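Local coordinates for cellulosomal family-48 processive glycoside hydrolase (Bacteroides cellulosolvens, PDB 2Y3N), which probably degrades cellulose as a cellobiohydrolase, the part described here being its calcium-binding dockerin domain, bound to a cohesin, at residues D[14-17]-D[18-21]. Numbering follows the deposited sequence.
With CA (calcium ion), chain G.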
ATOM      1  N   VAL D  14     -16.799   1.813  -2.097  1.00 30.92           N
ATOM      2  CA  VAL D  14     -15.430   1.671  -2.645  1.00 28.18           C
ATOM      3  C   VAL D  14     -14.890   0.281  -2.278  1.00 26.30           C
ATOM      4  O   VAL D  14     -15.352  -0.354  -1.332  1.00 26.83           O
ATOM      5  CB  VAL D  14     -14.427   2.780  -2.161  1.00 27.61           C
ATOM      6  CG1 VAL D  14     -14.931   4.216  -2.474  1.00 26.28           C
ATOM      7  CG2 VAL D  14     -14.089   2.596  -0.673  1.00 26.00           C
ATOM      8  N   ILE D  15     -13.984  -0.214  -3.086  1.00 23.16           N
ATOM      9  CA  ILE D  15     -13.394  -1.502  -2.832  1.00 24.40           C
ATOM     10  C   ILE D  15     -11.970  -1.206  -2.425  1.00 22.53           C
ATOM     11  O   ILE D  15     -11.172  -0.823  -3.257  1.00 22.95           O
ATOM     12  CB  ILE D  15     -13.339  -2.377  -4.096  1.00 25.79           C
ATOM     13  CG1 ILE D  15     -14.723  -2.509  -4.778  1.00 28.86           C
ATOM     14  CG2 ILE D  15     -12.674  -3.791  -3.814  1.00 27.88           C
ATOM     15  CD1 ILE D  15     -15.766  -2.852  -3.869  1.00 32.53           C
ATOM     16  N   ASN D  16     -11.650  -1.455  -1.161  1.00 21.92           N
ATOM     17  CA  ASN D  16     -10.294  -1.320  -0.671  1.00 21.13           C
ATOM     18  C   ASN D  16      -9.912  -2.418   0.369  1.00 21.18           C
ATOM     19  O   ASN D  16     -10.524  -3.514   0.442  1.00 20.86           O
ATOM     20  CB  ASN D  16     -10.070   0.102  -0.110  1.00 19.96           C
ATOM     21  CG  ASN D  16     -11.077   0.473   1.024  1.00 22.25           C
ATOM     22  OD1 ASN D  16     -11.528  -0.393   1.776  1.00 26.00           O
ATOM     23  ND2 ASN D  16     -11.400   1.771   1.147  1.00 21.37           N
ATOM     24  N   MET D  17      -8.890  -2.132   1.151  1.00 19.92           N
ATOM     25  CA  MET D  17      -8.276  -3.159   2.034  1.00 23.37           C
ATOM     26  C   MET D  17      -9.191  -3.477   3.221  1.00 23.33           C
ATOM     27  O   MET D  17      -9.138  -4.592   3.799  1.00 25.08           O
ATOM     28  CB  MET D  17      -6.875  -2.688   2.499  1.00 22.40           C
ATOM     29  CG  MET D  17      -6.114  -3.730   3.327  1.00 22.85           C
ATOM     30  SD  MET D  17      -5.811  -5.267   2.458  1.00 22.96           S
ATOM     31  CE  MET D  17      -4.378  -4.801   1.480  1.00 16.52           C
ATOM     32  N   ALA D  18     -10.046  -2.512   3.583  1.00 25.36           N
ATOM     33  CA  ALA D  18     -11.025  -2.717   4.655  1.00 25.82           C
ATOM     34  C   ALA D  18     -11.989  -3.806   4.273  1.00 27.80           C
ATOM     35  O   ALA D  18     -12.430  -4.561   5.149  1.00 29.24           O
ATOM     36  CB  ALA D  18     -11.777  -1.407   5.036  1.00 25.66           C
ATOM     37  N   ASP D  19     -12.365  -3.867   2.994  1.00 28.25           N
ATOM     38  CA  ASP D  19     -13.131  -5.012   2.491  1.00 29.50           C
ATOM     39  C   ASP D  19     -12.343  -6.318   2.514  1.00 29.46           C
ATOM     40  O   ASP D  19     -12.862  -7.367   2.915  1.00 30.01           O
ATOM     41  CB  ASP D  19     -13.608  -4.770   1.069  1.00 30.68           C
ATOM     42  CG  ASP D  19     -14.442  -3.538   0.969  1.00 29.25           C
ATOM     43  OD1 ASP D  19     -15.515  -3.504   1.586  1.00 31.46           O
ATOM     44  OD2 ASP D  19     -13.979  -2.605   0.314  1.00 25.22           O
ATOM     45  N   VAL D  20     -11.096  -6.270   2.077  1.00 27.12           N
ATOM     46  CA  VAL D  20     -10.286  -7.519   2.078  1.00 27.27           C
ATOM     47  C   VAL D  20     -10.102  -8.047   3.528  1.00 27.79           C
ATOM     48  O   VAL D  20     -10.027  -9.235   3.754  1.00 29.55           O
ATOM     49  CB  VAL D  20      -8.914  -7.283   1.436  1.00 25.43           C
ATOM     50  CG1 VAL D  20      -8.151  -8.561   1.370  1.00 24.42           C
ATOM     51  CG2 VAL D  20      -9.067  -6.698   0.054  1.00 23.84           C
ATOM     52  N   MET D  21     -10.027  -7.143   4.495  1.00 28.32           N
ATOM     53  CA  MET D  21      -9.846  -7.489   5.909  1.00 29.02           C
ATOM     54  C   MET D  21     -11.089  -8.210   6.501  1.00 31.44           C
ATOM     55  O   MET D  21     -10.985  -8.908   7.508  1.00 30.86           O
ATOM     56  CB  MET D  21      -9.632  -6.187   6.642  1.00 29.77           C
ATOM     57  CG  MET D  21      -8.762  -6.212   7.851  1.00 33.98           C
ATOM     58  SD  MET D  21      -7.079  -6.769   7.657  1.00 31.47           S
ATOM     59  CE  MET D  21      -6.430  -5.712   6.398  1.00 40.46           C
TER
HETATM   60 CA    CA G1065     -15.931  -1.153   0.867  1.00 27.28          CA
HETATM   61  O   HOH W   1     -14.208  -0.210   2.342  1.00 28.37           O
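Val14 and Asp19 meet at one calcium ion: Val14 O binds it at 2.4 Å, while OD1 and OD2 of Asp19 clasp it as a bidentate carboxylate. Asp8, Asn10 and Asp12 complete the site with a water, the pattern of an EF-hand-like dockerin loop. Past Ile15, whose backbone bonds to Gly61 and Lys62, Asn16 caps helix 17-26. Its backbone N gives a nearly straight bond (3.0 Å, 164°) to the anti lone pair of Asp19 OD2, in a capping box, and its OD1 accepts a weak capping bond from Ala18 N, 3.2 Å away. The same OD1 accepts a hydrogen bond from the calcium-bound water, and ND2 bonds to the backbone of the partner protein chain. Met17 starts the helix, its O accepting from Met21 N at 2.8 Å. With CG anti to the backbone N (chi1 -175°) and the chain bent beyond, its SD lies 3.8 Å from Val20 CB and its CG 3.7 Å from Met21 CE. With an alanine here, Val20 and Met21 would probably lose this thioether cover, and the partner chain's aromatic neighbour part of its contact. Asp19 OD2, shared by metal and cap, probably ties calcium binding to the helix start.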